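Local coordinates for protein putative glycosyl hydrolase (Bacteroides thetaiotaomicron VPI-5482, PDB 3K11) that probably hydrolyses glycosidic bonds as a family 88 glycosyl hydrolase, with a substrate that is not established, at residues T87-I92 with C151-K156; N109-L114 with E162-D167; G168-Y173 with A212-Y217. One frame throughout, in Å; residues are numbered along the deposited sequence.

Contact 1 of 3, residues T87-I92 with C151-K156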
loop_
_atom_site.group_PDB
_atom_site.type_symbol
_atom_site.label_atom_id
_atom_site.label_comp_id
_atom_site.label_asym_id
_atom_site.label_seq_id
_atom_site.Cartn_x
_atom_site.Cartn_y
_atom_site.Cartn_z
ATOM N N THR A 87 -28.068 16.964 -5.528
ATOM C CA THR A 87 -29.293 16.184 -5.782
ATOM C C THR A 87 -30.086 16.776 -6.929
ATOM O O THR A 87 -30.610 16.039 -7.792
ATOM C CB THR A 87 -30.146 16.107 -4.520
ATOM O OG1 THR A 87 -29.410 15.429 -3.494
ATOM C CG2 THR A 87 -31.507 15.384 -4.778
ATOM N N TYR A 88 -30.203 18.099 -6.950
ATOM C CA TYR A 88 -30.957 18.731 -8.040
ATOM C C TYR A 88 -30.321 18.464 -9.414
ATOM O O TYR A 88 -31.020 18.163 -10.382
ATOM C CB TYR A 88 -31.081 20.237 -7.822
ATOM C CG TYR A 88 -31.879 20.620 -6.598
ATOM C CD1 TYR A 88 -33.174 20.131 -6.399
ATOM C CD2 TYR A 88 -31.357 21.497 -5.657
ATOM C CE1 TYR A 88 -33.893 20.483 -5.265
ATOM C CE2 TYR A 88 -32.078 21.848 -4.519
ATOM C CZ TYR A 88 -33.347 21.359 -4.338
ATOM O OH TYR A 88 -34.069 21.702 -3.206
ATOM N N SER A 89 -28.999 18.613 -9.508
ATOM C CA SER A 89 -28.280 18.300 -10.764
ATOM C C SER A 89 -28.448 16.842 -11.151
ATOM O O SER A 89 -28.656 16.530 -12.336
ATOM C CB SER A 89 -26.772 18.670 -10.690
ATOM O OG SER A 89 -26.546 20.064 -10.982
ATOM N N ALA A 90 -28.364 15.953 -10.166
ATOM C CA ALA A 90 -28.582 14.517 -10.398
ATOM C C ALA A 90 -29.929 14.209 -11.024
ATOM O O ALA A 90 -30.048 13.405 -11.984
ATOM C CB ALA A 90 -28.435 13.762 -9.088
ATOM N N LEU A 91 -30.972 14.817 -10.469
ATOM C CA LEU A 91 -32.350 14.574 -10.939
ATOM C C LEU A 91 -32.632 15.174 -12.303
ATOM O O LEU A 91 -33.393 14.589 -13.104
ATOM C CB LEU A 91 -33.342 15.085 -9.888
ATOM C CG LEU A 91 -33.391 14.223 -8.610
ATOM C CD1 LEU A 91 -34.188 14.944 -7.492
ATOM C CD2 LEU A 91 -33.912 12.770 -8.891
ATOM N N ILE A 92 -32.024 16.326 -12.601
ATOM C CA ILE A 92 -32.089 16.876 -13.953
ATOM C C ILE A 92 -31.501 15.853 -14.924
ATOM O O ILE A 92 -32.062 15.545 -15.977
ATOM C CB ILE A 92 -31.357 18.223 -14.042
ATOM C CG1 ILE A 92 -32.097 19.303 -13.251
ATOM C CG2 ILE A 92 -31.173 18.698 -15.531
ATOM C CD1 ILE A 92 -31.210 20.529 -12.940
ATOM N N CYS A 151 -26.858 27.032 -7.249
ATOM C CA CYS A 151 -26.860 27.957 -8.378
ATOM C C CYS A 151 -26.651 27.204 -9.698
ATOM O O CYS A 151 -27.369 27.439 -10.676
ATOM C CB CYS A 151 -25.740 28.984 -8.206
ATOM S SG CYS A 151 -25.913 30.366 -9.388
ATOM N N THR A 152 -25.704 26.263 -9.712
ATOM C CA THR A 152 -25.409 25.481 -10.901
ATOM C C THR A 152 -26.655 24.766 -11.398
ATOM O O THR A 152 -26.975 24.816 -12.596
ATOM C CB THR A 152 -24.285 24.489 -10.614
ATOM O OG1 THR A 152 -23.096 25.235 -10.275
ATOM C CG2 THR A 152 -23.967 23.556 -11.804
ATOM N N ALA A 153 -27.321 24.046 -10.507
ATOM C CA ALA A 153 -28.560 23.331 -10.880
ATOM C C ALA A 153 -29.679 24.250 -11.371
ATOM O O ALA A 153 -30.419 23.892 -12.303
ATOM C CB ALA A 153 -29.048 22.489 -9.717
HETATM N N MSE A 154 -29.819 25.429 -10.750
HETATM C CA MSE A 154 -30.849 26.393 -11.149
HETATM C C MSE A 154 -30.584 26.918 -12.551
HETATM O O MSE A 154 -31.499 27.055 -13.330
HETATM C CB MSE A 154 -30.912 27.556 -10.171
HETATM C CG MSE A 154 -31.561 27.164 -8.861
HETATM SE SE MSE A 154 -31.624 28.709 -7.656
HETATM C CE MSE A 154 -32.623 27.869 -6.242
ATOM N N ILE A 155 -29.312 27.226 -12.861
ATOM C CA ILE A 155 -28.941 27.604 -14.235
ATOM C C ILE A 155 -29.279 26.483 -15.235
ATOM O O ILE A 155 -29.961 26.713 -16.235
ATOM C CB ILE A 155 -27.458 27.952 -14.321
ATOM C CG1 ILE A 155 -27.169 29.264 -13.567
ATOM C CG2 ILE A 155 -27.028 28.115 -15.784
ATOM C CD1 ILE A 155 -25.614 29.393 -13.159
ATOM N N LYS A 156 -28.887 25.247 -14.913
ATOM C CA LYS A 156 -29.160 24.131 -15.784
ATOM C C LYS A 156 -30.629 23.978 -16.114
ATOM O O LYS A 156 -31.004 23.825 -17.281
ATOM C CB LYS A 156 -28.658 22.843 -15.168
ATOM C CG LYS A 156 -27.143 22.684 -15.170
ATOM C CD LYS A 156 -26.780 21.515 -14.299
ATOM C CE LYS A 156 -25.313 21.126 -14.370
ATOM N NZ LYS A 156 -24.990 19.981 -13.458
#

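Contact 2 of 3, residues N109-L114 with E162-D167. With EDO (1,2-ethanediol), chain P.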
loop_
_atom_site.group_PDB
_atom_site.type_symbol
_atom_site.label_atom_id
_atom_site.label_comp_id
_atom_site.label_asym_id
_atom_site.label_seq_id
_atom_site.Cartn_x
_atom_site.Cartn_y
_atom_site.Cartn_z
ATOM N N ASN A 109 -40.580 21.800 -8.696
ATOM C CA ASN A 109 -41.379 22.118 -7.544
ATOM C C ASN A 109 -40.572 22.801 -6.451
ATOM O O ASN A 109 -40.993 23.830 -5.927
ATOM C CB ASN A 109 -42.038 20.861 -7.024
ATOM C CG ASN A 109 -42.797 21.092 -5.761
ATOM O OD1 ASN A 109 -42.281 20.866 -4.668
ATOM N ND2 ASN A 109 -44.037 21.565 -5.888
ATOM N N ARG A 110 -39.413 22.237 -6.124
ATOM C CA ARG A 110 -38.573 22.825 -5.066
ATOM C C ARG A 110 -38.024 24.195 -5.444
ATOM O O ARG A 110 -38.022 25.117 -4.624
ATOM C CB ARG A 110 -37.440 21.878 -4.660
ATOM C CG ARG A 110 -37.894 20.507 -4.124
ATOM C CD ARG A 110 -38.990 20.616 -3.129
ATOM N NE ARG A 110 -39.252 19.339 -2.437
ATOM C CZ ARG A 110 -40.000 18.349 -2.913
ATOM N NH1 ARG A 110 -40.503 18.389 -4.145
ATOM N NH2 ARG A 110 -40.229 17.290 -2.161
ATOM N N PHE A 111 -37.555 24.330 -6.681
ATOM C CA PHE A 111 -37.054 25.629 -7.140
ATOM C C PHE A 111 -38.125 26.694 -7.218
ATOM O O PHE A 111 -37.894 27.839 -6.849
ATOM C CB PHE A 111 -36.351 25.509 -8.515
ATOM C CG PHE A 111 -35.006 24.823 -8.491
ATOM C CD1 PHE A 111 -34.339 24.551 -7.306
ATOM C CD2 PHE A 111 -34.366 24.554 -9.693
ATOM C CE1 PHE A 111 -33.108 23.997 -7.324
ATOM C CE2 PHE A 111 -33.092 23.981 -9.691
ATOM C CZ PHE A 111 -32.509 23.679 -8.523
ATOM N N ARG A 112 -39.312 26.335 -7.687
ATOM C CA ARG A 112 -40.392 27.317 -7.761
ATOM C C ARG A 112 -40.827 27.754 -6.349
ATOM O O ARG A 112 -41.163 28.905 -6.144
ATOM C CB ARG A 112 -41.576 26.769 -8.559
ATOM C CG ARG A 112 -41.250 26.682 -10.028
ATOM C CD ARG A 112 -42.303 25.971 -10.828
ATOM N NE ARG A 112 -41.814 25.826 -12.190
ATOM C CZ ARG A 112 -41.927 26.749 -13.142
ATOM N NH1 ARG A 112 -42.562 27.881 -12.923
ATOM N NH2 ARG A 112 -41.408 26.531 -14.330
ATOM N N PHE A 113 -40.796 26.819 -5.394
ATOM C CA PHE A 113 -41.151 27.076 -4.020
ATOM C C PHE A 113 -40.134 28.031 -3.418
ATOM O O PHE A 113 -40.493 29.007 -2.793
ATOM C CB PHE A 113 -41.176 25.760 -3.226
ATOM C CG PHE A 113 -41.224 25.957 -1.724
ATOM C CD1 PHE A 113 -42.382 26.439 -1.120
ATOM C CD2 PHE A 113 -40.132 25.673 -0.934
ATOM C CE1 PHE A 113 -42.442 26.619 0.254
ATOM C CE2 PHE A 113 -40.173 25.843 0.437
ATOM C CZ PHE A 113 -41.332 26.319 1.037
ATOM N N LEU A 114 -38.855 27.744 -3.581
ATOM C CA LEU A 114 -37.827 28.634 -3.039
ATOM C C LEU A 114 -37.917 30.033 -3.667
ATOM O O LEU A 114 -37.769 31.037 -2.962
ATOM C CB LEU A 114 -36.443 28.042 -3.244
ATOM C CG LEU A 114 -36.105 26.792 -2.417
ATOM C CD1 LEU A 114 -34.725 26.273 -2.825
ATOM C CD2 LEU A 114 -36.193 27.065 -0.901
ATOM N N GLU A 162 -37.484 28.493 -19.626
ATOM C CA GLU A 162 -37.508 29.922 -19.427
ATOM C C GLU A 162 -38.605 30.348 -18.463
ATOM O O GLU A 162 -38.563 31.453 -17.970
ATOM C CB GLU A 162 -37.715 30.640 -20.792
ATOM N N SER A 163 -39.600 29.504 -18.197
ATOM C CA SER A 163 -40.648 29.880 -17.246
ATOM C C SER A 163 -40.216 29.698 -15.780
ATOM O O SER A 163 -40.933 30.100 -14.894
ATOM C CB SER A 163 -41.911 29.079 -17.483
ATOM O OG SER A 163 -41.828 27.765 -16.988
ATOM N N LEU A 164 -39.067 29.087 -15.543
ATOM C CA LEU A 164 -38.594 28.819 -14.170
ATOM C C LEU A 164 -38.095 30.131 -13.555
ATOM O O LEU A 164 -37.076 30.682 -14.007
ATOM C CB LEU A 164 -37.467 27.784 -14.215
ATOM C CG LEU A 164 -36.974 27.328 -12.848
ATOM C CD1 LEU A 164 -38.057 26.555 -12.087
ATOM C CD2 LEU A 164 -35.661 26.490 -12.969
ATOM N N PRO A 165 -38.796 30.660 -12.534
ATOM C CA PRO A 165 -38.493 32.016 -12.100
ATOM C C PRO A 165 -37.346 32.147 -11.084
ATOM O O PRO A 165 -37.482 32.825 -10.056
ATOM C CB PRO A 165 -39.848 32.486 -11.549
ATOM C CG PRO A 165 -40.365 31.278 -10.912
ATOM C CD PRO A 165 -39.940 30.110 -11.779
ATOM N N VAL A 166 -36.188 31.592 -11.436
ATOM C CA VAL A 166 -35.035 31.537 -10.536
ATOM C C VAL A 166 -33.925 32.545 -10.865
ATOM O O VAL A 166 -32.853 32.527 -10.243
ATOM C CB VAL A 166 -34.456 30.111 -10.465
ATOM C CG1 VAL A 166 -35.409 29.156 -9.748
ATOM C CG2 VAL A 166 -34.030 29.586 -11.836
ATOM N N ASP A 167 -34.187 33.501 -11.759
ATOM C CA ASP A 167 -33.128 34.450 -12.104
ATOM C C ASP A 167 -32.697 35.270 -10.900
ATOM O O ASP A 167 -31.513 35.513 -10.734
ATOM C CB ASP A 167 -33.524 35.395 -13.226
ATOM C CG ASP A 167 -32.348 36.283 -13.650
ATOM O OD1 ASP A 167 -31.345 35.741 -14.156
ATOM O OD2 ASP A 167 -32.406 37.510 -13.415
HETATM C C1 EDO P . -37.154 27.011 -23.014
HETATM O O1 EDO P . -37.920 27.706 -22.053
HETATM C C2 EDO P . -35.761 27.607 -22.985
HETATM O O2 EDO P . -34.908 26.554 -23.416
#

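Contact 3 of 3, residues G168-Y173 with A212-Y217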
loop_
_atom_site.group_PDB
_atom_site.type_symbol
_atom_site.label_atom_id
_atom_site.label_comp_id
_atom_site.label_asym_id
_atom_site.label_seq_id
_atom_site.Cartn_x
_atom_site.Cartn_y
_atom_site.Cartn_z
ATOM N N GLY A 168 -33.629 35.688 -10.049
ATOM C CA GLY A 168 -33.233 36.487 -8.889
ATOM C C GLY A 168 -32.298 35.709 -7.970
ATOM O O GLY A 168 -31.261 36.227 -7.504
ATOM N N LEU A 169 -32.601 34.428 -7.763
ATOM C CA LEU A 169 -31.754 33.597 -6.903
ATOM C C LEU A 169 -30.389 33.366 -7.541
ATOM O O LEU A 169 -29.378 33.418 -6.857
ATOM C CB LEU A 169 -32.428 32.250 -6.591
ATOM C CG LEU A 169 -33.696 32.342 -5.720
ATOM C CD1 LEU A 169 -34.518 31.085 -5.827
ATOM C CD2 LEU A 169 -33.247 32.568 -4.298
ATOM N N ILE A 170 -30.381 33.074 -8.840
ATOM C CA ILE A 170 -29.144 32.869 -9.598
ATOM C C ILE A 170 -28.282 34.122 -9.527
ATOM O O ILE A 170 -27.086 34.056 -9.227
ATOM C CB ILE A 170 -29.400 32.500 -11.079
ATOM C CG1 ILE A 170 -29.997 31.110 -11.221
ATOM C CG2 ILE A 170 -28.136 32.649 -11.932
ATOM C CD1 ILE A 170 -30.559 30.830 -12.621
ATOM N N GLN A 171 -28.862 35.284 -9.773
ATOM C CA GLN A 171 -28.031 36.511 -9.744
ATOM C C GLN A 171 -27.447 36.764 -8.364
ATOM O O GLN A 171 -26.273 37.170 -8.238
ATOM C CB GLN A 171 -28.817 37.739 -10.211
ATOM C CG GLN A 171 -29.348 37.660 -11.674
ATOM C CD GLN A 171 -28.278 37.551 -12.707
ATOM O OE1 GLN A 171 -27.146 37.979 -12.486
ATOM N NE2 GLN A 171 -28.603 36.935 -13.848
ATOM N N ASN A 172 -28.232 36.508 -7.324
ATOM C CA ASN A 172 -27.756 36.718 -5.952
ATOM C C ASN A 172 -26.617 35.763 -5.608
ATOM O O ASN A 172 -25.614 36.132 -5.046
ATOM C CB ASN A 172 -28.914 36.509 -4.977
ATOM C CG ASN A 172 -28.567 36.881 -3.553
ATOM O OD1 ASN A 172 -28.111 37.987 -3.307
ATOM N ND2 ASN A 172 -28.810 35.975 -2.608
ATOM N N TYR A 173 -26.824 34.496 -5.899
ATOM C CA TYR A 173 -25.808 33.497 -5.649
ATOM C C TYR A 173 -24.538 33.809 -6.420
ATOM O O TYR A 173 -23.415 33.786 -5.879
ATOM C CB TYR A 173 -26.322 32.147 -6.090
ATOM C CG TYR A 173 -27.218 31.386 -5.116
ATOM C CD1 TYR A 173 -26.963 31.350 -3.754
ATOM C CD2 TYR A 173 -28.252 30.598 -5.603
ATOM C CE1 TYR A 173 -27.758 30.579 -2.893
ATOM C CE2 TYR A 173 -29.047 29.857 -4.775
ATOM C CZ TYR A 173 -28.803 29.845 -3.418
ATOM O OH TYR A 173 -29.584 29.029 -2.606
ATOM N N ALA A 212 -18.759 27.892 -14.967
ATOM C CA ALA A 212 -18.959 27.250 -16.267
ATOM C C ALA A 212 -20.415 27.388 -16.777
ATOM O O ALA A 212 -20.653 27.743 -17.941
ATOM C CB ALA A 212 -18.503 25.745 -16.215
ATOM N N GLN A 213 -21.391 27.154 -15.907
ATOM C CA GLN A 213 -22.788 27.289 -16.316
ATOM C C GLN A 213 -23.185 28.721 -16.591
ATOM O O GLN A 213 -23.977 28.980 -17.513
ATOM C CB GLN A 213 -23.717 26.637 -15.277
ATOM C CG GLN A 213 -23.688 25.092 -15.337
ATOM C CD GLN A 213 -24.283 24.536 -16.589
ATOM O OE1 GLN A 213 -25.210 25.102 -17.151
ATOM N NE2 GLN A 213 -23.751 23.413 -17.059
HETATM N N MSE A 214 -22.663 29.661 -15.816
HETATM C CA MSE A 214 -22.960 31.074 -16.071
HETATM C C MSE A 214 -22.480 31.496 -17.443
HETATM O O MSE A 214 -23.070 32.417 -18.030
HETATM C CB MSE A 214 -22.338 32.042 -15.072
HETATM C CG MSE A 214 -23.099 32.401 -13.892
HETATM SE SE MSE A 214 -24.923 32.914 -14.039
HETATM C CE MSE A 214 -24.911 34.749 -14.064
ATOM N N SER A 215 -21.431 30.849 -17.979
ATOM C CA SER A 215 -21.012 31.162 -19.347
ATOM C C SER A 215 -22.116 30.853 -20.348
ATOM O O SER A 215 -22.155 31.451 -21.410
ATOM C CB SER A 215 -19.719 30.424 -19.741
ATOM O OG SER A 215 -19.977 29.103 -20.165
ATOM N N ARG A 216 -23.003 29.918 -20.016
ATOM C CA ARG A 216 -24.136 29.535 -20.853
ATOM C C ARG A 216 -25.351 30.427 -20.614
ATOM O O ARG A 216 -26.204 30.607 -21.502
ATOM C CB ARG A 216 -24.561 28.082 -20.566
ATOM C CG ARG A 216 -23.487 27.029 -20.757
ATOM C CD ARG A 216 -23.992 25.650 -20.385
ATOM N NE ARG A 216 -25.099 25.277 -21.258
ATOM C CZ ARG A 216 -26.242 24.674 -20.886
ATOM N NH1 ARG A 216 -26.525 24.330 -19.613
ATOM N NH2 ARG A 216 -27.142 24.414 -21.824
ATOM N N TYR A 217 -25.421 31.003 -19.421
ATOM C CA TYR A 217 -26.609 31.756 -18.971
ATOM C C TYR A 217 -26.535 33.228 -19.280
ATOM O O TYR A 217 -27.561 33.855 -19.577
ATOM C CB TYR A 217 -26.760 31.574 -17.471
ATOM C CG TYR A 217 -28.036 32.094 -16.854
ATOM C CD1 TYR A 217 -29.184 31.315 -16.824
ATOM C CD2 TYR A 217 -28.061 33.310 -16.223
ATOM C CE1 TYR A 217 -30.326 31.754 -16.234
ATOM C CE2 TYR A 217 -29.181 33.764 -15.622
ATOM C CZ TYR A 217 -30.338 33.005 -15.652
ATOM O OH TYR A 217 -31.475 33.472 -15.015
#

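Contact 1 of 3, residues T87-I92 with C151-K156
S89 and K156 make the polar side of this contact. The K156 chain is extended beyond CG. It passes S89 so that CD lies 3.6 Å from S89 OG, and its NZ then donates a hydrogen bond of 2.9 Å to S89 OG. NZ also forms a salt bridge with E277 OE2, its strongest partner.

The apolar side is built round A153, whose CB points into the facing helix. Y88 meets it with its base: the two CB atoms of Y88 and A153 are 3.6 Å apart. Y88 CG stands anti to the carbonyl carbon (chi1 -64°), which places it beside the backbone N, and the ring beyond it leads away from segment 151-156. That ring meets the F111 ring and bonds through OH to L79 O. I92 CD1 sits 3.5 Å from A153 O. The same methyl is 4.1 Å from K156 CB, and the I92 and K156 side chains cross obliquely.

The small A153 lets the backbones come near: the CA atoms of S89 and A153 are 5.0 Å apart. The two segment axes approach to 8.7 Å and run roughly parallel, 29° apart. Such buried packing of near-parallel helices is consistent with the alpha/alpha six-hairpin barrel expected for glycosyl hydrolase family 88.

Contact 2 of 3, residues N109-L114 with E162-D167
R112 reaches S163 because its CG lies anti to the carbonyl carbon (chi1 -71°) and its chain is extended from CG to NE. L164 answers with CG anti to the backbone N (chi1 -175°). Its CD1 comes 3.8 Å from R112 CG, against the aliphatic part of the arginine. The contact joins helix 101-128 to the link between helices 148-160 and 167-180, in what is probably an alpha/alpha six-hairpin barrel. P165 is the centre of an inverse gamma turn in that link, and V166 is the N-cap of the next helix.

The guanidinium of R112 is held at its edge and over one face. At the edge, NH2 donates to S163 OG at 3.0 Å, with the oxygen only 13° out of the guanidinium plane. NH1 makes a weak bond of 3.4 Å to S163 O. Over the face lie L164 CA and P165 CD, the latter 3.6 Å from R112 NH1. D161 adds a salt bridge to NH2 and a hydrogen bond to S163 OG, and Q108 OE1 takes NE. These bonds fix the rotation of the flat group. An alanine here would probably leave D161 without its charged mate, deprive S163 OG of the NH2 donor, and open a gap over L164 and P165.

E162 N bonds to O1 of a 1,2-ethanediol, probably from the crystallisation liquor. The other half of the contact is apolar and buried. The F111 CB points toward segment 162-167, and V166 CG1 lies 4.0 Å from it. L164 CD2 comes to the edge of the F111 ring, near its plane, 4.0 Å from CD2 of that ring.

Contact 3 of 3, residues G168-Y173 with A212-Y217
Q171 and Y217 touch each other beside a shared partner, D167 OD1. This carboxylate oxygen accepts a hydrogen bond from Q171 NE2. Its bond to Y217 OH is probable, but the two atoms are modelled so close that the exact geometry is doubtful. R158 NE bonds to the same hydroxyl. No hydrogen bond runs directly between the two segments.

Q171 comes to the rim of the Y217 ring. Its NE2 lies in the ring plane, 3.7 Å from Y217 CE2, and the amide and ring planes are 39° apart. The bend of the Q171 chain at chi2 (-62°) turns CD toward segment 212-217.

I170 supplies the apolar part. It reaches Y217 tip to tip, with I170 CD1 3.7 Å from Y217 OH. Its other branch, CG2, lies over one face of the ring, 4.0 Å from Y217 CE2. The same methyl meets the selenium of M214, a selenomethionine, with I170 CG2 3.9 Å from M214 SE. The M214 CB does not point at I170, and the bent chain brings the selenium nearer.

The segment axes stay 12.5 Å apart, so long side chains bridge the distance. Within segment 212-217, R216 NH1 donates to Q213 OE1 at 2.9 Å, on a lone pair of that oxygen.

The helices run more nearly antiparallel than parallel. This helix-to-helix contact fits the alpha/alpha six-hairpin barrel that is probable for the family. Helix 148-160 lies against both: its I155 touches I170 and M214. Helix 133-139 packs on L169 and Y173. Y225 of helix 222-240 touches M214 and S215, and helix 265-281 packs on A212, Q213 and S215.

Helix 148-160 and the link after it tie the three contacts together. Contact 1 meets contact 2 where Y88 OH is 3.7 Å from R110 CB. F111 also rests on M154, with F111 CE2 3.6 Å from M154 CA. Contact 1 meets contact 3 on another side of helix 148-160, where I155 CD1 is 3.7 Å from M214 SE. Contacts 2 and 3 touch where L114 C is 4.2 Å from L169 CD1, and D167 also links them. The centres of contacts 2 and 3 are about 13 Å apart, and each lies about 12 Å from that of contact 1. The ethanediol on E162 N probably comes from the crystallisation liquor. No active-site residue is identified among the three contacts.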